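Local coordinates for protein similar to metal-dependent hydrolase (Staphylococcus aureus subsp. aureus Mu50, PDB 3ESH) that probably acts as a metal-dependent hydrolase, as its membership of the metallo-beta-lactamase superfamily suggests, at residues D136-F141 / L164-K169; A22-V27 / N42-P47; T193-G198 / Q243-L248; P50-T55 / Y94-K99; G116-A121 / G158-K163. All blocks are in the same frame, centred on the assembly; numbering follows the deposited sequence.

Contact 1 of 5, residues D136-F141 / L164-K169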
# COMPACT_ATOMS: atom_id res chain seq x y z
N ASP A 136 7.76 -5.23 14.13
CA ASP A 136 8.08 -3.92 13.55
C ASP A 136 8.50 -2.93 14.63
O ASP A 136 9.34 -2.06 14.37
CB ASP A 136 6.89 -3.38 12.77
CG ASP A 136 6.48 -4.29 11.64
OD1 ASP A 136 7.31 -4.52 10.74
OD2 ASP A 136 5.35 -4.79 11.64
N GLU A 137 7.93 -3.08 15.82
CA GLU A 137 8.28 -2.22 16.95
C GLU A 137 9.76 -2.42 17.20
O GLU A 137 10.52 -1.45 17.30
CB GLU A 137 7.49 -2.64 18.20
CG GLU A 137 7.83 -1.85 19.47
CD GLU A 137 7.44 -0.37 19.37
OE1 GLU A 137 6.34 -0.09 18.82
OE2 GLU A 137 8.21 0.51 19.84
N TRP A 138 10.17 -3.68 17.28
CA TRP A 138 11.56 -4.05 17.52
C TRP A 138 12.50 -3.50 16.43
O TRP A 138 13.57 -2.96 16.73
CB TRP A 138 11.68 -5.56 17.61
CG TRP A 138 13.05 -6.03 17.79
CD1 TRP A 138 13.85 -6.62 16.84
CD2 TRP A 138 13.88 -5.85 18.95
NE1 TRP A 138 15.12 -6.80 17.34
CE2 TRP A 138 15.16 -6.34 18.63
CE3 TRP A 138 13.66 -5.32 20.23
CZ2 TRP A 138 16.22 -6.31 19.54
CZ3 TRP A 138 14.71 -5.29 21.14
CH2 TRP A 138 15.98 -5.78 20.79
N HIS A 139 12.07 -3.64 15.17
CA HIS A 139 12.85 -3.15 14.02
C HIS A 139 13.13 -1.66 14.12
O HIS A 139 14.23 -1.19 13.83
CB HIS A 139 12.12 -3.42 12.71
CG HIS A 139 12.12 -4.85 12.28
ND1 HIS A 139 11.43 -5.30 11.18
CD2 HIS A 139 12.76 -5.94 12.79
CE1 HIS A 139 11.63 -6.60 11.03
NE2 HIS A 139 12.43 -7.01 12.00
N GLU A 140 12.12 -0.89 14.52
CA GLU A 140 12.32 0.54 14.64
C GLU A 140 13.13 0.85 15.90
O GLU A 140 13.92 1.80 15.94
CB GLU A 140 10.98 1.29 14.66
CG GLU A 140 11.18 2.79 14.89
CD GLU A 140 9.95 3.63 14.61
OE1 GLU A 140 8.82 3.10 14.71
OE2 GLU A 140 10.12 4.83 14.29
N PHE A 141 12.95 0.04 16.93
CA PHE A 141 13.68 0.24 18.17
C PHE A 141 15.19 0.23 17.92
O PHE A 141 15.93 1.03 18.50
CB PHE A 141 13.31 -0.84 19.18
CG PHE A 141 14.26 -0.91 20.33
CD1 PHE A 141 14.36 0.15 21.22
CD2 PHE A 141 15.07 -2.03 20.51
CE1 PHE A 141 15.27 0.12 22.28
CE2 PHE A 141 15.99 -2.08 21.57
CZ PHE A 141 16.09 -1.01 22.45
N LEU A 164 14.51 -13.29 23.02
CA LEU A 164 13.52 -12.46 22.35
C LEU A 164 12.63 -13.23 21.38
O LEU A 164 13.13 -13.98 20.54
CB LEU A 164 14.22 -11.34 21.60
CG LEU A 164 13.31 -10.31 20.94
CD1 LEU A 164 12.90 -9.27 21.98
CD2 LEU A 164 14.03 -9.63 19.79
N ILE A 165 11.32 -13.06 21.50
CA ILE A 165 10.37 -13.71 20.60
C ILE A 165 9.58 -12.56 19.94
O ILE A 165 9.14 -11.64 20.63
CB ILE A 165 9.39 -14.64 21.36
CG1 ILE A 165 10.13 -15.86 21.91
CG2 ILE A 165 8.26 -15.09 20.44
CD1 ILE A 165 10.73 -16.76 20.83
N LEU A 166 9.42 -12.62 18.62
CA LEU A 166 8.71 -11.59 17.89
C LEU A 166 7.40 -12.09 17.34
O LEU A 166 7.27 -13.26 16.98
CB LEU A 166 9.56 -11.08 16.73
CG LEU A 166 10.89 -10.47 17.13
CD1 LEU A 166 11.78 -10.32 15.94
CD2 LEU A 166 10.64 -9.14 17.81
N PHE A 167 6.42 -11.19 17.27
CA PHE A 167 5.11 -11.51 16.73
C PHE A 167 4.66 -10.37 15.79
O PHE A 167 5.10 -9.21 15.93
CB PHE A 167 4.10 -11.73 17.88
CG PHE A 167 3.52 -10.46 18.44
CD1 PHE A 167 2.28 -10.01 18.01
CD2 PHE A 167 4.21 -9.72 19.37
CE1 PHE A 167 1.74 -8.83 18.51
CE2 PHE A 167 3.70 -8.54 19.88
CZ PHE A 167 2.45 -8.09 19.45
N GLU A 168 3.81 -10.71 14.83
CA GLU A 168 3.33 -9.71 13.88
C GLU A 168 2.00 -9.06 14.27
O GLU A 168 1.98 -7.88 14.61
CB GLU A 168 3.25 -10.32 12.48
CG GLU A 168 4.63 -10.62 11.90
CD GLU A 168 4.61 -11.18 10.48
OE1 GLU A 168 5.71 -11.41 9.93
OE2 GLU A 168 3.51 -11.39 9.93
N LYS A 169 0.91 -9.82 14.23
CA LYS A 169 -0.40 -9.27 14.56
C LYS A 169 -0.92 -9.64 15.95
O LYS A 169 -1.34 -8.78 16.72
CB LYS A 169 -1.42 -9.68 13.49
CG LYS A 169 -2.78 -9.00 13.63
CD LYS A 169 -3.81 -9.57 12.68
CE LYS A 169 -5.22 -9.22 13.11
NZ LYS A 169 -6.25 -9.95 12.32
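Leu164 and Leu166, two residues apart on the same face of strand 164-167, hold the indole of Trp138 between the helix and the strand. Leu164 CD2 stands over the five-membered ring, 3.8 Å from its centroid and only 16° off the normal, a CH-pi contact that makes the tight heart of the contact. Leu166 approaches at about a right angle and uses CD2 against the root of the side chain, 3.7 Å from Trp138 CB. With CG of Trp138 anti to the backbone N (chi1 177°), the wide indole leans out from the helix toward the strand; compact aliphatic ends suit such a broad flat partner. Toward the other end the contact turns loose and polar. Asp136 and Glu168 do not touch each other, and both form salt bridges with Arg231 of a second subunit, which ties this polar end to the assembly. Helix and strand belong to the beta-alpha-beta unit of strand 130-134, helix 135-142 and strand 164-167, a building block of the metallo-beta-lactamase fold.

Contact 2 of 5, residues A22-V27 / N42-P47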
# COMPACT_ATOMS: atom_id res chain seq x y z
N ALA A 22 1.89 18.01 25.10
CA ALA A 22 2.32 16.92 24.23
C ALA A 22 1.55 15.64 24.51
O ALA A 22 1.34 14.81 23.61
CB ALA A 22 3.82 16.68 24.40
N MSE A 23 1.13 15.48 25.76
CA MSE A 23 0.37 14.29 26.14
C MSE A 23 -1.11 14.38 25.76
O MSE A 23 -1.82 13.39 25.84
CB MSE A 23 0.47 14.03 27.65
CG MSE A 23 1.81 13.56 28.11
SE MSE A 23 2.27 11.78 27.47
CE MSE A 23 0.89 10.82 28.35
N PHE A 24 -1.56 15.57 25.34
CA PHE A 24 -2.97 15.73 24.99
C PHE A 24 -3.22 16.27 23.59
O PHE A 24 -4.36 16.51 23.18
CB PHE A 24 -3.68 16.61 26.02
CG PHE A 24 -3.95 15.91 27.32
CD1 PHE A 24 -3.20 16.18 28.45
CD2 PHE A 24 -4.96 14.95 27.40
CE1 PHE A 24 -3.44 15.52 29.65
CE2 PHE A 24 -5.22 14.28 28.59
CZ PHE A 24 -4.46 14.56 29.72
N GLY A 25 -2.13 16.46 22.85
CA GLY A 25 -2.20 16.92 21.49
C GLY A 25 -3.11 18.10 21.22
O GLY A 25 -2.87 19.21 21.69
N VAL A 26 -4.15 17.86 20.43
CA VAL A 26 -5.08 18.91 20.03
C VAL A 26 -6.00 19.45 21.13
O VAL A 26 -6.57 20.52 20.97
CB VAL A 26 -5.96 18.44 18.87
CG1 VAL A 26 -5.07 17.94 17.73
CG2 VAL A 26 -6.94 17.36 19.33
N VAL A 27 -6.15 18.73 22.22
CA VAL A 27 -7.01 19.18 23.30
C VAL A 27 -6.44 20.43 23.97
O VAL A 27 -5.34 20.39 24.53
CB VAL A 27 -7.20 18.07 24.37
CG1 VAL A 27 -8.09 18.58 25.50
CG2 VAL A 27 -7.83 16.85 23.74
N ASN A 42 4.01 23.08 33.04
CA ASN A 42 3.13 22.41 32.09
C ASN A 42 3.34 20.91 32.04
O ASN A 42 2.87 20.23 31.12
CB ASN A 42 3.33 22.99 30.68
CG ASN A 42 2.08 22.87 29.82
OD1 ASN A 42 2.16 22.76 28.59
ND2 ASN A 42 0.92 22.91 30.46
N GLN A 43 4.06 20.38 33.02
CA GLN A 43 4.34 18.96 33.07
C GLN A 43 3.30 18.25 33.93
O GLN A 43 2.91 18.77 34.97
CB GLN A 43 5.71 18.70 33.70
CG GLN A 43 6.84 19.59 33.23
CD GLN A 43 8.15 19.32 33.98
OE1 GLN A 43 8.23 19.52 35.19
NE2 GLN A 43 9.16 18.84 33.25
N ILE A 44 2.85 17.07 33.49
CA ILE A 44 1.91 16.29 34.27
C ILE A 44 2.68 15.07 34.75
O ILE A 44 3.61 14.62 34.07
CB ILE A 44 0.67 15.84 33.47
CG1 ILE A 44 1.06 14.80 32.43
CG2 ILE A 44 -0.01 17.07 32.84
CD1 ILE A 44 -0.12 14.12 31.75
N ASN A 45 2.31 14.53 35.91
CA ASN A 45 3.02 13.39 36.47
C ASN A 45 2.55 12.06 35.93
O ASN A 45 1.37 11.71 36.04
CB ASN A 45 2.88 13.39 37.99
CG ASN A 45 3.83 12.41 38.64
OD1 ASN A 45 5.04 12.55 38.52
ND2 ASN A 45 3.28 11.41 39.33
N LEU A 46 3.48 11.30 35.35
CA LEU A 46 3.17 10.01 34.78
C LEU A 46 3.98 8.86 35.36
O LEU A 46 5.15 8.66 35.00
CB LEU A 46 3.38 10.01 33.27
CG LEU A 46 2.50 10.89 32.37
CD1 LEU A 46 3.04 10.80 30.97
CD2 LEU A 46 1.04 10.43 32.42
N PRO A 47 3.38 8.08 36.26
CA PRO A 47 4.10 6.95 36.84
C PRO A 47 4.46 5.97 35.71
O PRO A 47 3.77 5.90 34.69
CB PRO A 47 3.09 6.32 37.79
CG PRO A 47 2.23 7.46 38.19
CD PRO A 47 2.07 8.25 36.91
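Met23, modelled as selenomethionine near the end of helix 20-24, reaches out to Ile44 and Leu46, two residues of strand 43-47 that point the same way. Its CB lies 4.1 Å from Ile44 CD1. The next atom, CG, is shared, standing 4.2 Å from both Ile44 CD1 and Leu46 CD1. The chain then bends at chi2 (-67°) and again at chi3 (-64°), carrying the selenium past isoleucine to leucine: SE comes to 3.7 Å from Leu46 CD1, and the terminal CE meets the same methyl at 3.4 Å, the two side chains reaching toward each other tip to tip. Phe24 adds a lighter touch, its CE1 4.2 Å from Ile44 CD1, while its ring stacks on His213. Gly25 turns the chain away from the helix, since the second position of a type II' turn needs a positive phi that glycine adopts easily. Met18 of strand 15-19, the sheet partner of strand 43-47, also packs on Met23 and Leu46. All four touching side chains are buried and apolar, so the contact rests on dispersion and exclusion of water, and an unbranched, flexible chain is well suited to following the uneven surface of two branched neighbours.

Contact 3 of 5, residues T193-G198 / Q243-L248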
# COMPACT_ATOMS: atom_id res chain seq x y z
N THR A 193 -4.60 -8.19 26.53
CA THR A 193 -5.84 -8.53 27.21
C THR A 193 -5.62 -9.75 28.11
O THR A 193 -4.85 -10.65 27.77
CB THR A 193 -6.97 -8.85 26.21
OG1 THR A 193 -6.55 -9.88 25.32
CG2 THR A 193 -7.34 -7.62 25.40
N ILE A 194 -6.31 -9.76 29.24
CA ILE A 194 -6.21 -10.86 30.20
C ILE A 194 -7.61 -11.42 30.45
O ILE A 194 -8.54 -10.66 30.72
CB ILE A 194 -5.63 -10.36 31.53
CG1 ILE A 194 -4.43 -9.47 31.25
CG2 ILE A 194 -5.20 -11.53 32.38
CD1 ILE A 194 -3.85 -8.81 32.48
N GLU A 195 -7.76 -12.73 30.36
CA GLU A 195 -9.05 -13.38 30.59
C GLU A 195 -8.91 -14.68 31.37
O GLU A 195 -8.14 -15.53 31.00
CB GLU A 195 -9.76 -13.66 29.27
CG GLU A 195 -10.34 -12.43 28.58
CD GLU A 195 -10.87 -12.72 27.17
OE1 GLU A 195 -10.08 -12.64 26.20
OE2 GLU A 195 -12.07 -13.04 27.04
N SER A 196 -9.66 -14.80 32.46
CA SER A 196 -9.67 -15.99 33.30
C SER A 196 -11.10 -16.11 33.81
O SER A 196 -11.67 -15.12 34.26
CB SER A 196 -8.70 -15.84 34.47
OG SER A 196 -8.49 -17.09 35.13
N GLN A 197 -11.67 -17.31 33.76
CA GLN A 197 -13.06 -17.49 34.18
C GLN A 197 -13.85 -16.57 33.26
O GLN A 197 -13.63 -16.56 32.04
CB GLN A 197 -13.27 -17.05 35.63
CG GLN A 197 -13.20 -18.15 36.66
CD GLN A 197 -11.89 -18.90 36.62
OE1 GLN A 197 -11.61 -19.65 35.68
NE2 GLN A 197 -11.07 -18.69 37.65
N GLY A 198 -14.76 -15.79 33.83
CA GLY A 198 -15.54 -14.89 33.01
C GLY A 198 -14.98 -13.47 33.05
O GLY A 198 -15.42 -12.61 32.29
N GLN A 243 -18.30 -5.36 27.14
CA GLN A 243 -17.92 -6.66 27.68
C GLN A 243 -17.52 -6.60 29.15
O GLN A 243 -17.06 -7.61 29.72
CB GLN A 243 -16.77 -7.25 26.86
CG GLN A 243 -17.18 -7.62 25.45
CD GLN A 243 -18.02 -8.86 25.41
OE1 GLN A 243 -17.53 -9.95 25.70
NE2 GLN A 243 -19.30 -8.71 25.08
N GLN A 244 -17.68 -5.44 29.75
CA GLN A 244 -17.37 -5.24 31.16
C GLN A 244 -15.91 -5.54 31.52
O GLN A 244 -15.63 -6.21 32.51
CB GLN A 244 -18.29 -6.09 32.03
CG GLN A 244 -19.76 -5.72 31.89
CD GLN A 244 -20.56 -6.04 33.15
OE1 GLN A 244 -21.79 -5.92 33.17
NE2 GLN A 244 -19.87 -6.44 34.22
N TYR A 245 -15.00 -5.01 30.71
CA TYR A 245 -13.57 -5.18 30.93
C TYR A 245 -13.04 -4.22 31.98
O TYR A 245 -13.59 -3.14 32.19
CB TYR A 245 -12.79 -4.91 29.65
CG TYR A 245 -12.52 -6.10 28.76
CD1 TYR A 245 -13.55 -6.71 28.04
CD2 TYR A 245 -11.22 -6.56 28.59
CE1 TYR A 245 -13.27 -7.76 27.16
CE2 TYR A 245 -10.94 -7.60 27.72
CZ TYR A 245 -11.96 -8.19 27.01
OH TYR A 245 -11.66 -9.18 26.11
N TRP A 246 -11.96 -4.62 32.63
CA TRP A 246 -11.28 -3.78 33.59
C TRP A 246 -10.18 -3.14 32.77
O TRP A 246 -9.46 -3.83 32.05
CB TRP A 246 -10.64 -4.61 34.70
CG TRP A 246 -11.52 -4.87 35.86
CD1 TRP A 246 -12.28 -5.99 36.08
CD2 TRP A 246 -11.75 -4.01 36.97
NE1 TRP A 246 -12.96 -5.87 37.26
CE2 TRP A 246 -12.66 -4.66 37.83
CE3 TRP A 246 -11.28 -2.74 37.32
CZ2 TRP A 246 -13.10 -4.08 39.02
CZ3 TRP A 246 -11.72 -2.17 38.51
CH2 TRP A 246 -12.62 -2.84 39.35
N PHE A 247 -10.04 -1.82 32.85
CA PHE A 247 -9.00 -1.14 32.10
C PHE A 247 -7.83 -0.93 33.03
O PHE A 247 -7.96 -0.28 34.07
CB PHE A 247 -9.50 0.19 31.57
CG PHE A 247 -10.41 0.08 30.37
CD1 PHE A 247 -9.89 0.13 29.09
CD2 PHE A 247 -11.78 -0.07 30.53
CE1 PHE A 247 -10.71 0.04 27.98
CE2 PHE A 247 -12.63 -0.16 29.42
CZ PHE A 247 -12.09 -0.10 28.15
N LEU A 248 -6.68 -1.50 32.68
CA LEU A 248 -5.46 -1.36 33.48
C LEU A 248 -4.60 -0.23 32.93
O LEU A 248 -4.51 -0.04 31.71
CB LEU A 248 -4.68 -2.67 33.47
CG LEU A 248 -5.44 -3.93 33.88
CD1 LEU A 248 -4.49 -5.14 33.90
CD2 LEU A 248 -6.06 -3.72 35.24
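Tyr245 and Leu248 meet strand 190-196 across the intervening strand 199-203, in the second mixed sheet of the metallo-beta-lactamase sandwich. The two sides of the sheet are used differently. On the side turned to strand 6-10 of the other sheet, Ile194 and Leu248 cross at about a right angle and touch through their ends, CD1 of Ile194 lying 4.0 Å from CD1 of Leu248. Ile194 gets there by an extended outer chain (chi2 174°), and both residues also rest on Ile8, as suits branched aliphatic residues in a sandwich core. On the helix side, the Tyr245 side chain reaches across the strands, its ring long enough to span strand 199-203 and bring the hydroxyl near Glu195. Thr193, whose small CG2 approaches the ring obliquely at 4.3 Å from CE2, leaves it room. Phe240 of helix 226-242 touches both residues. That helix ends in a Schellman motif, with Gln244 at the positive-phi position and Tyr245 N bonded to Phe240 O. Further out, Glu195 crosses Tyr245 obliquely, its carboxylate plane 47° from the ring plane. The firm partner of this carboxylate is Lys200, whose NZ forms a salt bridge with OE2; the phenol is looser, Tyr245 OH standing 3.8 Å from Glu195 CD.

Contact 4 of 5, residues P50-T55 / Y94-K99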
# COMPACT_ATOMS: atom_id res chain seq x y z
N PRO A 50 5.14 -0.97 35.96
CA PRO A 50 4.83 -2.21 35.24
C PRO A 50 3.69 -3.00 35.87
O PRO A 50 3.39 -2.85 37.05
CB PRO A 50 6.16 -2.95 35.28
CG PRO A 50 7.14 -1.82 35.17
CD PRO A 50 6.59 -0.83 36.18
N ILE A 51 3.05 -3.84 35.07
CA ILE A 51 1.93 -4.64 35.54
C ILE A 51 2.33 -6.09 35.75
O ILE A 51 2.64 -6.80 34.79
CB ILE A 51 0.76 -4.56 34.53
CG1 ILE A 51 0.30 -3.11 34.40
CG2 ILE A 51 -0.39 -5.47 34.96
CD1 ILE A 51 -0.80 -2.88 33.39
N LEU A 52 2.30 -6.53 37.00
CA LEU A 52 2.64 -7.91 37.35
C LEU A 52 1.44 -8.81 37.16
O LEU A 52 0.38 -8.58 37.75
CB LEU A 52 3.12 -8.00 38.80
CG LEU A 52 3.36 -9.42 39.34
CD1 LEU A 52 4.38 -10.14 38.47
CD2 LEU A 52 3.84 -9.35 40.79
N ILE A 53 1.60 -9.84 36.33
CA ILE A 53 0.52 -10.79 36.07
C ILE A 53 0.95 -12.17 36.51
O ILE A 53 1.95 -12.69 36.02
CB ILE A 53 0.19 -10.90 34.58
CG1 ILE A 53 -0.19 -9.54 34.00
CG2 ILE A 53 -0.92 -11.92 34.38
CD1 ILE A 53 -0.54 -9.59 32.53
N GLN A 54 0.20 -12.78 37.43
CA GLN A 54 0.52 -14.12 37.90
C GLN A 54 -0.59 -15.12 37.62
O GLN A 54 -1.69 -14.98 38.11
CB GLN A 54 0.81 -14.11 39.41
CG GLN A 54 2.11 -13.43 39.78
CD GLN A 54 2.36 -13.37 41.27
OE1 GLN A 54 1.72 -12.61 41.99
NE2 GLN A 54 3.30 -14.18 41.74
N THR A 55 -0.28 -16.13 36.81
CA THR A 55 -1.25 -17.17 36.51
C THR A 55 -0.83 -18.33 37.41
O THR A 55 0.17 -18.23 38.11
CB THR A 55 -1.17 -17.63 35.04
OG1 THR A 55 0.08 -18.30 34.81
CG2 THR A 55 -1.27 -16.43 34.11
N TYR A 94 5.72 -9.67 46.93
CA TYR A 94 4.92 -10.79 46.43
C TYR A 94 5.72 -12.08 46.43
O TYR A 94 5.33 -13.06 45.79
CB TYR A 94 4.40 -10.51 45.01
CG TYR A 94 3.59 -9.24 44.91
CD1 TYR A 94 4.20 -8.02 44.62
CD2 TYR A 94 2.22 -9.25 45.18
CE1 TYR A 94 3.47 -6.84 44.61
CE2 TYR A 94 1.48 -8.07 45.18
CZ TYR A 94 2.11 -6.87 44.90
OH TYR A 94 1.39 -5.70 44.94
N ASN A 95 6.83 -12.08 47.16
CA ASN A 95 7.68 -13.25 47.27
C ASN A 95 8.24 -13.66 45.91
O ASN A 95 8.27 -14.84 45.57
CB ASN A 95 6.91 -14.42 47.89
CG ASN A 95 7.13 -14.52 49.39
OD1 ASN A 95 8.21 -14.93 49.84
ND2 ASN A 95 6.12 -14.14 50.17
N LEU A 96 8.69 -12.66 45.15
CA LEU A 96 9.26 -12.88 43.83
C LEU A 96 10.58 -12.13 43.69
O LEU A 96 10.82 -11.12 44.36
CB LEU A 96 8.28 -12.41 42.75
CG LEU A 96 6.96 -13.16 42.63
CD1 LEU A 96 6.10 -12.49 41.58
CD2 LEU A 96 7.21 -14.62 42.27
N THR A 97 11.42 -12.63 42.80
CA THR A 97 12.73 -12.05 42.51
C THR A 97 12.84 -11.86 41.01
O THR A 97 12.23 -12.60 40.24
CB THR A 97 13.86 -13.00 42.96
OG1 THR A 97 14.07 -12.86 44.37
CG2 THR A 97 15.16 -12.71 42.21
N PRO A 98 13.60 -10.84 40.56
CA PRO A 98 13.79 -10.56 39.14
C PRO A 98 14.49 -11.77 38.52
O PRO A 98 15.58 -11.65 37.94
CB PRO A 98 14.71 -9.34 39.16
CG PRO A 98 14.29 -8.63 40.40
CD PRO A 98 14.16 -9.76 41.39
N LYS A 99 13.86 -12.93 38.66
CA LYS A 99 14.44 -14.17 38.17
C LYS A 99 13.34 -15.22 38.13
O LYS A 99 13.48 -16.27 37.51
CB LYS A 99 15.57 -14.58 39.13
CG LYS A 99 16.46 -15.69 38.64
CD LYS A 99 17.72 -15.81 39.48
CE LYS A 99 18.60 -14.57 39.34
NZ LYS A 99 19.90 -14.74 40.05
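A Schellman motif closes helix 87-92, and the loop that leaves it brings Tyr94 and Leu96 down onto Leu52 and Gln54 of the first mixed sheet. Asn95, between the two, takes the positive phi of the cap (61°), a conformation asparagine tolerates well; Leu96 N then bonds back to Leu91 O. Leu52, with CG anti to the backbone N (chi1 173°), pushes CD2 over one face of the Tyr94 ring, 4.1 Å from CD1, the two side chains sliding past each other in opposite directions. The same methyl meets Leu96 tip to tip, 3.9 Å from its CD1. Gln54 comes at Leu96 from the opposite direction on an extended chain, and its NE2 lies 3.3 Å from Leu96 CD1. The amide end itself thus lies against the leucine while its NE2 is hydrogen-bonded to OD1 of Asn59, so glutamine suits this partly exposed border. Strand 51-54 runs between strands 6-10 and 59-61. Leu52 and Gln54 point to the loop, and the alternate residues Ile51 and Ile53 pack on Ile8 of strand 6-10, while His9 of that strand meets the Tyr94 ring.

Contact 5 of 5, residues G116-A121 / G158-K163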
# COMPACT_ATOMS: atom_id res chain seq x y z
N GLY A 116 14.07 0.07 32.04
CA GLY A 116 14.29 -0.85 33.14
C GLY A 116 14.49 -2.30 32.74
O GLY A 116 14.40 -3.19 33.57
N LEU A 117 14.76 -2.54 31.46
CA LEU A 117 14.98 -3.90 30.97
C LEU A 117 16.38 -4.43 31.26
O LEU A 117 16.58 -5.64 31.37
CB LEU A 117 14.70 -3.99 29.46
CG LEU A 117 13.24 -4.17 29.05
CD1 LEU A 117 13.12 -4.26 27.53
CD2 LEU A 117 12.68 -5.43 29.73
N THR A 118 17.34 -3.53 31.39
CA THR A 118 18.71 -3.93 31.67
C THR A 118 19.32 -2.97 32.68
O THR A 118 18.81 -1.87 32.89
CB THR A 118 19.58 -3.87 30.42
OG1 THR A 118 19.72 -2.51 30.00
CG2 THR A 118 18.98 -4.71 29.30
N ASP A 119 20.40 -3.38 33.31
CA ASP A 119 21.10 -2.52 34.24
C ASP A 119 22.20 -1.94 33.36
O ASP A 119 22.19 -2.10 32.16
CB ASP A 119 21.75 -3.34 35.38
CG ASP A 119 22.56 -4.54 34.87
OD1 ASP A 119 23.36 -4.37 33.93
OD2 ASP A 119 22.42 -5.65 35.42
N GLN A 120 23.12 -1.20 33.98
CA GLN A 120 24.23 -0.59 33.21
C GLN A 120 25.16 -1.70 32.72
O GLN A 120 25.39 -2.69 33.43
CB GLN A 120 25.01 0.31 34.06
CG GLN A 120 24.07 1.08 34.87
CD GLN A 120 24.26 0.76 36.30
OE1 GLN A 120 24.04 -0.39 36.77
NE2 GLN A 120 24.69 1.79 37.05
N ALA A 121 25.80 -1.47 31.59
CA ALA A 121 26.63 -2.54 31.06
C ALA A 121 25.62 -3.43 30.32
O ALA A 121 25.91 -4.59 30.00
CB ALA A 121 27.30 -3.36 32.15
N GLY A 158 20.32 -5.06 25.12
CA GLY A 158 20.91 -5.96 26.10
C GLY A 158 20.56 -7.44 26.07
O GLY A 158 19.71 -7.88 25.30
N ASP A 159 21.26 -8.19 26.93
CA ASP A 159 21.13 -9.64 27.11
C ASP A 159 19.76 -10.23 26.91
O ASP A 159 19.63 -11.34 26.41
CB ASP A 159 21.59 -10.05 28.52
CG ASP A 159 23.08 -10.10 28.66
OD1 ASP A 159 23.74 -9.11 28.29
OD2 ASP A 159 23.59 -11.13 29.15
N TYR A 160 18.74 -9.49 27.34
CA TYR A 160 17.37 -9.96 27.21
C TYR A 160 17.10 -10.32 25.76
O TYR A 160 16.36 -11.25 25.48
CB TYR A 160 16.37 -8.91 27.70
CG TYR A 160 16.36 -7.61 26.92
CD1 TYR A 160 15.68 -7.49 25.72
CD2 TYR A 160 17.05 -6.50 27.40
CE1 TYR A 160 15.67 -6.29 25.01
CE2 TYR A 160 17.06 -5.30 26.70
CZ TYR A 160 16.37 -5.20 25.51
OH TYR A 160 16.38 -4.01 24.84
N SER A 161 17.73 -9.58 24.84
CA SER A 161 17.52 -9.85 23.43
C SER A 161 17.87 -11.29 23.06
O SER A 161 17.62 -11.72 21.95
CB SER A 161 18.34 -8.89 22.56
OG SER A 161 19.70 -9.27 22.53
N ASN A 162 18.44 -12.04 24.01
CA ASN A 162 18.80 -13.44 23.78
C ASN A 162 17.55 -14.30 23.72
O ASN A 162 17.45 -15.19 22.89
CB ASN A 162 19.73 -13.97 24.88
CG ASN A 162 21.15 -13.44 24.76
OD1 ASN A 162 21.76 -13.51 23.69
ND2 ASN A 162 21.69 -12.91 25.86
N LYS A 163 16.61 -14.05 24.62
CA LYS A 163 15.37 -14.82 24.67
C LYS A 163 14.21 -14.03 24.09
O LYS A 163 13.08 -14.09 24.58
CB LYS A 163 15.07 -15.22 26.12
CG LYS A 163 16.20 -15.96 26.81
CD LYS A 163 15.70 -16.73 28.01
CE LYS A 163 16.85 -17.38 28.76
NZ LYS A 163 17.81 -16.36 29.30
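Two loops of the metallo-beta-lactamase fold meet here around Tyr160: residues 116-121, which follow helix 111-114, and residues 158-163, whose 3-10 turn leads into strand 164-167. The Tyr160 ring is enclosed on several sides. Over one face lies Leu117, which crosses it at about a right angle; its CD1 is 4.1 Å from the ring centroid and 17° off the normal, a CH-pi contact, while Leu117 CB stands 3.9 Å from Tyr160 CE2. At the edge, in the plane of the ring, the methyl CG2 of Thr118 comes to 3.2 Å from Tyr160 CD2. Threonine serves two sides at once, because its hydroxyl OG1 is hydrogen-bonded to Lys70 while the methyl packs. The tyrosine hydroxyl likewise has a partner beyond the ring, the carbonyl of Asn156. Tyr160 CG sits between its backbone N and carbonyl carbon (chi1 63°), which folds the ring back over its own turn. Gly158, whose CA lies 3.9 Å from Thr118 CG2, has phi 166°, readily accessible only without a side chain. Its carbonyl O stands 3.6 Å above the other ring face, and also accepts Ser161 N at 2.6 Å and, weakly, Ser161 OG at 3.1 Å.

In the fold
Along the chain contact 2 closes first, then contact 4; contacts 1 and 5 follow with alternating segments, and contact 3 comes last. Contacts 1 and 5, with centres 16 Å apart, touch where Trp138 and Phe141 meet Tyr160, so the helix and the loop before strand 164-167 pack as one unit. Contacts 1 and 4 both reach the first mixed sheet, with centres 23 Å apart. Contact 3 belongs to the second sheet, yet touches contact 4 through Ile194 on Ile53 and Leu248 on Ile51, a seam of the two-sheet sandwich. Contact 2 stands apart, 29 Å from contact 4 between centres and across the chain's centre, although strands 43-47 and 51-54 follow each other in the chain.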